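Local coordinates for protein MNMC2 (Aquifex aeolicus, PDB 3VYW) that probably transfers a methyl group from S-adenosylmethionine to a modified wobble uridine of tRNA, acting without the usually fused oxidase domain, at residues Asn9-Tyr14 against Glu25-Ile30; Thr57-Thr62 against His68-Gly73; Lys233-Leu238 against Lys253-Ser258. All coordinates share one frame; numbering follows the deposited sequence.

Contact 1: Asn9-Tyr14 against Glu25-Ile30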
loop_
_atom_site.group_PDB
_atom_site.type_symbol
_atom_site.label_atom_id
_atom_site.label_comp_id
_atom_site.label_asym_id
_atom_site.label_seq_id
_atom_site.Cartn_x
_atom_site.Cartn_y
_atom_site.Cartn_z
ATOM N N ASN A 9 -3.612 -4.278 27.206
ATOM C CA ASN A 9 -3.560 -5.655 27.565
ATOM C C ASN A 9 -2.770 -6.408 26.560
ATOM O O ASN A 9 -2.024 -7.274 26.886
ATOM C CB ASN A 9 -4.964 -6.228 27.612
ATOM C CG ASN A 9 -5.671 -5.929 28.888
ATOM O OD1 ASN A 9 -5.099 -5.419 29.820
ATOM N ND2 ASN A 9 -6.926 -6.246 28.929
ATOM N N TYR A 10 -2.987 -6.088 25.311
ATOM C CA TYR A 10 -2.355 -6.770 24.233
ATOM C C TYR A 10 -0.887 -6.564 24.310
ATOM O O TYR A 10 -0.134 -7.465 24.121
ATOM C CB TYR A 10 -2.889 -6.211 22.940
ATOM C CG TYR A 10 -2.431 -6.924 21.727
ATOM C CD1 TYR A 10 -3.259 -7.755 21.061
ATOM C CD2 TYR A 10 -1.187 -6.742 21.244
ATOM C CE1 TYR A 10 -2.849 -8.402 19.950
ATOM C CE2 TYR A 10 -0.765 -7.399 20.143
ATOM C CZ TYR A 10 -1.613 -8.228 19.508
ATOM O OH TYR A 10 -1.229 -8.876 18.404
ATOM N N LEU A 11 -0.481 -5.345 24.567
ATOM C CA LEU A 11 0.900 -5.033 24.694
ATOM C C LEU A 11 1.537 -5.710 25.854
ATOM O O LEU A 11 2.602 -6.233 25.749
ATOM C CB LEU A 11 1.076 -3.549 24.881
ATOM C CG LEU A 11 2.480 -3.192 25.268
ATOM C CD1 LEU A 11 3.375 -3.360 24.083
ATOM C CD2 LEU A 11 2.557 -1.808 25.798
ATOM N N GLU A 12 0.886 -5.666 26.991
ATOM C CA GLU A 12 1.435 -6.280 28.161
ATOM C C GLU A 12 1.543 -7.737 27.891
ATOM O O GLU A 12 2.485 -8.373 28.224
ATOM C CB GLU A 12 0.525 -6.056 29.338
ATOM C CG GLU A 12 0.800 -4.782 30.092
ATOM C CD GLU A 12 -0.269 -4.464 31.086
ATOM O OE1 GLU A 12 -0.002 -3.717 32.021
ATOM O OE2 GLU A 12 -1.383 -4.974 30.940
ATOM N N SER A 13 0.541 -8.271 27.267
ATOM C CA SER A 13 0.550 -9.655 27.002
ATOM C C SER A 13 1.671 -10.053 26.078
ATOM O O SER A 13 2.310 -11.045 26.299
ATOM C CB SER A 13 -0.798 -10.046 26.456
ATOM O OG SER A 13 -0.703 -11.161 25.648
ATOM N N TYR A 14 1.892 -9.292 25.024
ATOM C CA TYR A 14 2.939 -9.586 24.064
ATOM C C TYR A 14 4.318 -9.471 24.625
ATOM O O TYR A 14 5.180 -10.210 24.281
ATOM C CB TYR A 14 2.801 -8.716 22.837
ATOM C CG TYR A 14 3.866 -8.884 21.794
ATOM C CD1 TYR A 14 3.933 -10.005 21.024
ATOM C CD2 TYR A 14 4.783 -7.892 21.553
ATOM C CE1 TYR A 14 4.888 -10.148 20.065
ATOM C CE2 TYR A 14 5.731 -8.039 20.595
ATOM C CZ TYR A 14 5.768 -9.174 19.862
ATOM O OH TYR A 14 6.698 -9.321 18.908
ATOM N N GLU A 25 10.096 3.688 32.294
ATOM C CA GLU A 25 10.019 4.788 31.356
ATOM C C GLU A 25 9.886 4.240 29.970
ATOM O O GLU A 25 9.164 4.748 29.183
ATOM C CB GLU A 25 11.202 5.704 31.340
ATOM C CG GLU A 25 11.026 7.146 30.884
ATOM C CD GLU A 25 9.582 7.663 30.780
ATOM O OE1 GLU A 25 8.600 6.956 31.104
ATOM O OE2 GLU A 25 9.411 8.830 30.405
ATOM N N GLU A 26 10.624 3.235 29.661
ATOM C CA GLU A 26 10.526 2.588 28.393
ATOM C C GLU A 26 9.178 1.999 28.172
ATOM O O GLU A 26 8.665 2.075 27.099
ATOM C CB GLU A 26 11.547 1.488 28.296
ATOM C CG GLU A 26 12.826 1.920 27.645
ATOM C CD GLU A 26 13.912 0.898 27.756
ATOM O OE1 GLU A 26 13.743 -0.058 28.493
ATOM O OE2 GLU A 26 14.932 1.044 27.099
ATOM N N PHE A 27 8.619 1.364 29.185
ATOM C CA PHE A 27 7.305 0.805 29.053
ATOM C C PHE A 27 6.268 1.864 28.811
ATOM O O PHE A 27 5.383 1.687 28.028
ATOM C CB PHE A 27 6.910 -0.004 30.266
ATOM C CG PHE A 27 5.528 -0.524 30.188
ATOM C CD1 PHE A 27 5.272 -1.682 29.540
ATOM C CD2 PHE A 27 4.492 0.185 30.709
ATOM C CE1 PHE A 27 3.995 -2.150 29.428
ATOM C CE2 PHE A 27 3.216 -0.269 30.605
ATOM C CZ PHE A 27 2.966 -1.443 29.963
ATOM N N ASN A 28 6.379 2.961 29.501
ATOM C CA ASN A 28 5.414 4.005 29.390
ATOM C C ASN A 28 5.393 4.565 28.008
ATOM O O ASN A 28 4.362 4.805 27.458
ATOM C CB ASN A 28 5.756 5.116 30.347
ATOM C CG ASN A 28 5.359 4.816 31.767
ATOM O OD1 ASN A 28 5.826 5.459 32.679
ATOM N ND2 ASN A 28 4.492 3.859 31.953
ATOM N N VAL A 29 6.559 4.804 27.471
ATOM C CA VAL A 29 6.692 5.336 26.157
ATOM C C VAL A 29 6.183 4.442 25.061
ATOM O O VAL A 29 5.510 4.900 24.194
ATOM C CB VAL A 29 8.128 5.699 25.875
ATOM C CG1 VAL A 29 8.316 5.954 24.417
ATOM C CG2 VAL A 29 8.500 6.920 26.648
ATOM N N ILE A 30 6.475 3.167 25.105
ATOM C CA ILE A 30 5.956 2.280 24.114
ATOM C C ILE A 30 4.469 2.258 24.153
ATOM O O ILE A 30 3.848 2.285 23.153
ATOM C CB ILE A 30 6.387 0.841 24.360
ATOM C CG1 ILE A 30 7.889 0.712 24.439
ATOM C CG2 ILE A 30 5.861 -0.060 23.278
ATOM C CD1 ILE A 30 8.603 1.184 23.216
#
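Leu-11 divides its branched end between two residues of the facing helix: CD2 approaches Phe-27 CE1 at 3.9 Å, while CD1 rests against Ile-30 CG2 at 4.2 Å. With CG anti to the backbone N (chi1 170°), the leucine is directed at its partners, and it lies alongside the phenylalanine, the two side chains pointing in opposite directions. Here both Leu-11 and Ile-30 are buried, and Leu-11 reaches further along the same partner helix to Leu-31 and Phe-34. The two helices, 3-18 and 24-37, are consecutive in the chain and run roughly antiparallel (136° between segment axes), which makes them a helical hairpin. Their axes stay 11.8 Å apart at closest approach, so long side chains, and not close backbones, bridge the gap. The side nearer solvent is thinner. Glu-12 lends only the aliphatic part of its chain, CG lying 4.0 Å from Phe-27 CZ, and its carboxylate is turned 27° from the plane of the ring. Both residues are partly exposed. Ile-30 also meets Tyr-304, whereas Tyr-10 and Tyr-14 turn from the hairpin partner to pack on helix 292-303, Tyr-14 OH being hydrogen-bonded to Asp-298.

Contact 2: Thr57-Thr62 against His68-Gly73; sequences TLIHKT and HSQTAG. With SAM (S-adenosylmethionine), chain E.
The backbones of Thr-57 and His-68 draw to within 6.0 Å, CA to CA, where the beginning of the strand segment 57-60 passes the loop 68-73, and from there the two segments diverge. At this closest point Thr-57 points at the loop, and its OG1 accepts a hydrogen bond from His-68 N at 3.1 Å; the N-H...O angle of 135° makes it a noticeably bent bond. Thr-57 places OG1 anti to its own amide nitrogen (chi1 -165°), which carries the hydroxyl across to the main chain of the loop. Further along, Ile-59 and Gln-70 cross at about a right angle. The methyl CD1 of the isoleucine sits over the plane of the glutamine amide, displaced toward its polar end, 3.8 Å from Gln-70 OE1; the amide nitrogen NE2 is held by Asp-50 O, which helps to fix the group.

The other end of His-68 belongs to the ligand pocket. Its imidazole presents an edge to the carboxylate of S-adenosylmethionine, with CE1 3.1 Å from SAM O and also 3.1 Å from SAM OXT, while its ring meets that of Tyr-109, itself a cofactor-binding residue. One residue thus has its backbone tied to the strand and its ring beside the cofactor. Ser-69 OG next accepts from Ala-72 N at 2.9 Å, an ST motif that helps shape the turn leading to Gly-73, the N-cap of the following helix.

Strand 56-60 is the middle strand of a small antiparallel sheet, between 46-50 and 65-66, and the loop runs from the last of these into helix 74-86, whose Ala-74, Glu-77 and Ser-78 touch His-68.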
loop_
_atom_site.group_PDB
_atom_site.type_symbol
_atom_site.label_atom_id
_atom_site.label_comp_id
_atom_site.label_asym_id
_atom_site.label_seq_id
_atom_site.Cartn_x
_atom_site.Cartn_y
_atom_site.Cartn_z
ATOM N N THR A 57 -15.598 7.588 -1.505
ATOM C CA THR A 57 -14.691 6.668 -0.894
ATOM C C THR A 57 -15.425 6.134 0.311
ATOM O O THR A 57 -16.479 6.592 0.633
ATOM C CB THR A 57 -13.423 7.388 -0.463
ATOM O OG1 THR A 57 -12.417 6.450 -0.186
ATOM C CG2 THR A 57 -13.664 8.173 0.733
ATOM N N LEU A 58 -14.852 5.169 0.982
ATOM C CA LEU A 58 -15.412 4.711 2.204
ATOM C C LEU A 58 -14.382 4.911 3.258
ATOM O O LEU A 58 -13.221 4.957 2.979
ATOM C CB LEU A 58 -15.728 3.240 2.124
ATOM C CG LEU A 58 -16.579 2.793 0.968
ATOM C CD1 LEU A 58 -16.584 1.293 0.900
ATOM C CD2 LEU A 58 -17.969 3.316 1.132
ATOM N N ILE A 59 -14.831 5.003 4.490
ATOM C CA ILE A 59 -13.943 4.985 5.615
ATOM C C ILE A 59 -13.977 3.602 6.161
ATOM O O ILE A 59 -15.024 3.066 6.334
ATOM C CB ILE A 59 -14.400 5.891 6.742
ATOM C CG1 ILE A 59 -14.681 7.288 6.242
ATOM C CG2 ILE A 59 -13.348 5.945 7.811
ATOM C CD1 ILE A 59 -13.452 8.085 5.947
ATOM N N HIS A 60 -12.823 3.027 6.431
ATOM C CA HIS A 60 -12.770 1.742 7.062
ATOM C C HIS A 60 -12.625 1.933 8.540
ATOM O O HIS A 60 -11.678 2.534 9.010
ATOM C CB HIS A 60 -11.637 0.922 6.485
ATOM C CG HIS A 60 -11.756 -0.545 6.729
ATOM N ND1 HIS A 60 -11.818 -1.061 7.934
ATOM C CD2 HIS A 60 -11.805 -1.597 5.870
ATOM C CE1 HIS A 60 -11.908 -2.364 7.858
ATOM N NE2 HIS A 60 -11.905 -2.694 6.599
ATOM N N LYS A 61 -13.610 1.453 9.279
ATOM C CA LYS A 61 -13.717 1.597 10.711
ATOM C C LYS A 61 -12.648 0.923 11.536
ATOM O O LYS A 61 -12.276 1.423 12.544
ATOM C CB LYS A 61 -15.091 1.147 11.163
ATOM C CG LYS A 61 -16.145 2.215 11.080
ATOM C CD LYS A 61 -17.461 1.664 10.596
ATOM C CE LYS A 61 -18.389 1.293 11.738
ATOM N NZ LYS A 61 -19.767 1.080 11.236
ATOM N N THR A 62 -12.203 -0.239 11.115
ATOM C CA THR A 62 -11.082 -0.896 11.719
ATOM C C THR A 62 -9.760 -0.162 11.587
ATOM O O THR A 62 -9.033 -0.023 12.522
ATOM C CB THR A 62 -10.925 -2.293 11.124
ATOM O OG1 THR A 62 -12.151 -2.965 11.231
ATOM C CG2 THR A 62 -9.955 -3.069 11.866
ATOM N N HIS A 68 -9.397 6.122 0.097
ATOM C CA HIS A 68 -8.721 7.146 -0.608
ATOM C C HIS A 68 -8.798 8.453 0.076
ATOM O O HIS A 68 -9.664 8.667 0.883
ATOM C CB HIS A 68 -9.273 7.258 -1.984
ATOM C CG HIS A 68 -8.688 6.283 -2.921
ATOM N ND1 HIS A 68 -9.262 5.119 -3.181
ATOM C CD2 HIS A 68 -7.521 6.320 -3.639
ATOM C CE1 HIS A 68 -8.502 4.443 -4.032
ATOM N NE2 HIS A 68 -7.432 5.182 -4.311
ATOM N N SER A 69 -7.893 9.352 -0.258
ATOM C CA SER A 69 -7.776 10.600 0.436
ATOM C C SER A 69 -8.854 11.543 0.030
ATOM O O SER A 69 -9.049 11.800 -1.110
ATOM C CB SER A 69 -6.417 11.210 0.170
ATOM O OG SER A 69 -6.510 12.583 -0.082
ATOM N N GLN A 70 -9.593 11.998 1.013
ATOM C CA GLN A 70 -10.670 12.924 0.828
ATOM C C GLN A 70 -10.208 14.276 0.382
ATOM O O GLN A 70 -10.859 14.940 -0.377
ATOM C CB GLN A 70 -11.502 12.970 2.083
ATOM C CG GLN A 70 -11.775 11.584 2.603
ATOM C CD GLN A 70 -12.606 11.557 3.844
ATOM O OE1 GLN A 70 -12.082 11.499 4.929
ATOM N NE2 GLN A 70 -13.900 11.589 3.686
ATOM N N THR A 71 -9.072 14.680 0.894
ATOM C CA THR A 71 -8.466 15.936 0.561
ATOM C C THR A 71 -8.020 16.094 -0.867
ATOM O O THR A 71 -8.201 17.118 -1.462
ATOM C CB THR A 71 -7.264 16.155 1.470
ATOM O OG1 THR A 71 -7.727 16.505 2.764
ATOM C CG2 THR A 71 -6.412 17.244 0.975
ATOM N N ALA A 72 -7.339 15.091 -1.383
ATOM C CA ALA A 72 -6.984 15.044 -2.782
ATOM C C ALA A 72 -8.130 14.842 -3.757
ATOM O O ALA A 72 -8.152 15.394 -4.813
ATOM C CB ALA A 72 -5.925 14.002 -2.996
ATOM N N GLY A 73 -9.053 13.995 -3.372
ATOM C CA GLY A 73 -10.028 13.413 -4.252
ATOM C C GLY A 73 -9.486 12.055 -4.614
ATOM O O GLY A 73 -8.327 11.897 -4.737
HETATM N N SAM E . -6.553 0.323 -3.801
HETATM C CA SAM E . -7.886 0.564 -3.392
HETATM C C SAM E . -8.457 1.383 -4.483
HETATM O O SAM E . -9.635 1.622 -4.578
HETATM O OXT SAM E . -7.713 1.782 -5.329
HETATM C CB SAM E . -7.774 1.155 -2.005
HETATM C CG SAM E . -7.516 -0.010 -1.043
HETATM S SD SAM E . -7.324 0.340 0.550
HETATM C CE SAM E . -6.258 1.564 0.686
HETATM C "C5'" SAM E . -6.650 -0.934 1.371
HETATM C "C4'" SAM E . -7.083 -2.341 0.938
HETATM O "O4'" SAM E . -6.107 -3.281 1.344
HETATM C "C3'" SAM E . -8.368 -2.827 1.572
HETATM O "O3'" SAM E . -9.147 -3.505 0.612
HETATM C "C2'" SAM E . -7.917 -3.827 2.599
HETATM O "O2'" SAM E . -8.898 -4.807 2.800
HETATM C "C1'" SAM E . -6.704 -4.407 1.952
HETATM N N9 SAM E . -5.793 -5.127 2.868
HETATM C C8 SAM E . -5.339 -4.736 4.034
HETATM N N7 SAM E . -4.527 -5.624 4.574
HETATM C C5 SAM E . -4.446 -6.625 3.750
HETATM C C6 SAM E . -3.749 -7.904 3.714
HETATM N N6 SAM E . -2.960 -8.307 4.694
HETATM N N1 SAM E . -3.928 -8.663 2.671
HETATM C C2 SAM E . -4.688 -8.301 1.681
HETATM N N3 SAM E . -5.344 -7.181 1.659
HETATM C C4 SAM E . -5.278 -6.304 2.639
#

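Contact 3: Lys233-Leu238 against Lys253-Ser258; sequences KSLLTL and KGTVAS
Thr-255 OG1 is gripped twice, by hydrogen bonds to Ser-226 O and to Arg-232 NE; since one is a carbonyl and the other an N-H donor, the hydroxyl gives to the first and receives from the second. With its polar branch so engaged, the threonine offers its methyl to the helix: CG2 lies 4.3 Å from Leu-235 CD1. The second methyl of the same leucine, CD2, stands 4.2 Å from Ala-257 CB. Leu-235 therefore spreads its two branches over residues two apart on one face of the strand, while Val-256 between them points away. Leu-235 CG is anti to the carbonyl carbon (chi1 -73°), and the chain extends from there toward the sheet. All three residues are buried, yet the touch itself is light, 89 Å² buried over both sides; Trp-222, Phe-240 and Val-242 also pack on Leu-235. Within the helix, Lys-233 O takes both Thr-237 N and Thr-237 OG1, the latter at 2.8 Å, from opposite faces of its carbonyl plane.

The arrangement is that of the C-terminal half of a Rossmann-like, class I methyltransferase. Strand 220-224, helix 229-237 and strand 241-246 form a beta-alpha-beta crossover, and strand 253-258 turns back to run antiparallel between the two parallel strands, the hallmark reversed strand of this fold. Helix 229-237 lies against the face of these strands, beside helix 206-213, on which Leu-238 packs.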
loop_
_atom_site.group_PDB
_atom_site.type_symbol
_atom_site.label_atom_id
_atom_site.label_comp_id
_atom_site.label_asym_id
_atom_site.label_seq_id
_atom_site.Cartn_x
_atom_site.Cartn_y
_atom_site.Cartn_z
ATOM N N LYS A 233 13.194 3.391 3.928
ATOM C CA LYS A 233 14.385 2.767 4.383
ATOM C C LYS A 233 14.422 1.322 3.987
ATOM O O LYS A 233 15.429 0.820 3.687
ATOM C CB LYS A 233 14.565 2.985 5.875
ATOM C CG LYS A 233 15.660 2.192 6.536
ATOM C CD LYS A 233 16.872 3.038 6.813
ATOM C CE LYS A 233 17.829 2.337 7.733
ATOM N NZ LYS A 233 17.793 2.901 9.083
ATOM N N SER A 234 13.304 0.652 4.031
ATOM C CA SER A 234 13.180 -0.712 3.573
ATOM C C SER A 234 13.410 -0.879 2.069
ATOM O O SER A 234 14.020 -1.797 1.641
ATOM C CB SER A 234 11.815 -1.249 3.951
ATOM O OG SER A 234 11.792 -1.715 5.241
ATOM N N LEU A 235 12.893 0.030 1.283
ATOM C CA LEU A 235 13.080 -0.014 -0.127
ATOM C C LEU A 235 14.529 0.151 -0.498
ATOM O O LEU A 235 14.996 -0.488 -1.375
ATOM C CB LEU A 235 12.214 1.014 -0.810
ATOM C CG LEU A 235 10.733 0.754 -0.889
ATOM C CD1 LEU A 235 9.994 2.031 -1.062
ATOM C CD2 LEU A 235 10.387 -0.149 -2.028
ATOM N N LEU A 236 15.220 1.029 0.196
ATOM C CA LEU A 236 16.629 1.255 0.018
ATOM C C LEU A 236 17.417 0.047 0.368
ATOM O O LEU A 236 18.343 -0.265 -0.284
ATOM C CB LEU A 236 17.097 2.418 0.862
ATOM C CG LEU A 236 16.778 3.806 0.366
ATOM C CD1 LEU A 236 16.992 4.819 1.451
ATOM C CD2 LEU A 236 17.570 4.156 -0.861
ATOM N N THR A 237 17.012 -0.631 1.406
ATOM C CA THR A 237 17.640 -1.843 1.834
ATOM C C THR A 237 17.550 -2.925 0.782
ATOM O O THR A 237 18.433 -3.714 0.644
ATOM C CB THR A 237 17.025 -2.315 3.141
ATOM O OG1 THR A 237 17.215 -1.323 4.111
ATOM C CG2 THR A 237 17.654 -3.551 3.612
ATOM N N LEU A 238 16.458 -2.943 0.052
ATOM C CA LEU A 238 16.192 -3.943 -0.953
ATOM C C LEU A 238 16.778 -3.574 -2.287
ATOM O O LEU A 238 16.763 -4.335 -3.197
ATOM C CB LEU A 238 14.706 -4.170 -1.074
ATOM C CG LEU A 238 14.039 -4.859 0.096
ATOM C CD1 LEU A 238 12.554 -4.892 -0.072
ATOM C CD2 LEU A 238 14.553 -6.259 0.253
ATOM N N LYS A 253 3.880 14.225 -0.231
ATOM C CA LYS A 253 4.441 13.594 -1.394
ATOM C C LYS A 253 4.365 12.110 -1.269
ATOM O O LYS A 253 4.240 11.603 -0.202
ATOM C CB LYS A 253 5.894 13.972 -1.538
ATOM C CG LYS A 253 6.173 15.432 -1.381
ATOM C CD LYS A 253 7.656 15.696 -1.469
ATOM C CE LYS A 253 8.045 16.161 -2.856
ATOM N NZ LYS A 253 9.515 16.282 -3.009
ATOM N N GLY A 254 4.426 11.434 -2.396
ATOM C CA GLY A 254 4.427 10.004 -2.484
ATOM C C GLY A 254 5.779 9.423 -2.730
ATOM O O GLY A 254 6.733 10.103 -2.739
ATOM N N THR A 255 5.837 8.134 -2.930
ATOM C CA THR A 255 7.087 7.503 -3.157
ATOM C C THR A 255 7.096 6.789 -4.460
ATOM O O THR A 255 6.155 6.185 -4.832
ATOM C CB THR A 255 7.459 6.578 -2.009
ATOM O OG1 THR A 255 7.736 7.360 -0.881
ATOM C CG2 THR A 255 8.697 5.885 -2.302
ATOM N N VAL A 256 8.193 6.924 -5.170
ATOM C CA VAL A 256 8.398 6.246 -6.417
ATOM C C VAL A 256 9.670 5.463 -6.333
ATOM O O VAL A 256 10.663 5.972 -5.930
ATOM C CB VAL A 256 8.518 7.225 -7.555
ATOM C CG1 VAL A 256 8.256 6.538 -8.855
ATOM C CG2 VAL A 256 7.553 8.362 -7.378
ATOM N N ALA A 257 9.615 4.197 -6.682
ATOM C CA ALA A 257 10.763 3.342 -6.580
ATOM C C ALA A 257 11.019 2.536 -7.831
ATOM O O ALA A 257 10.131 2.163 -8.526
ATOM C CB ALA A 257 10.627 2.432 -5.390
ATOM N N SER A 258 12.270 2.302 -8.132
ATOM C CA SER A 258 12.612 1.367 -9.157
ATOM C C SER A 258 13.939 0.772 -8.844
ATOM O O SER A 258 14.776 1.409 -8.298
ATOM C CB SER A 258 12.653 2.057 -10.495
ATOM O OG SER A 258 13.103 1.175 -11.471
#

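The three contacts follow one another along the chain without touching: one at the cofactor, one helix against sheet, and one a peripheral helix pair. Only contact 2 reaches the cofactor, through its single pocket residue among the 22 that line the site. Contact 3 lies on the opposite side of the chain's centre, 24 Å away between centres and about 10 Å at the nearest atoms, where a helix packs on the methyltransferase sheet but away from the annotated sites. Contact 1 is 27 Å from the chain's centre, and its centre is 30 Å from that of either other contact; its nearest atoms come within about 12 Å of contact 2 and about 16 Å of contact 3.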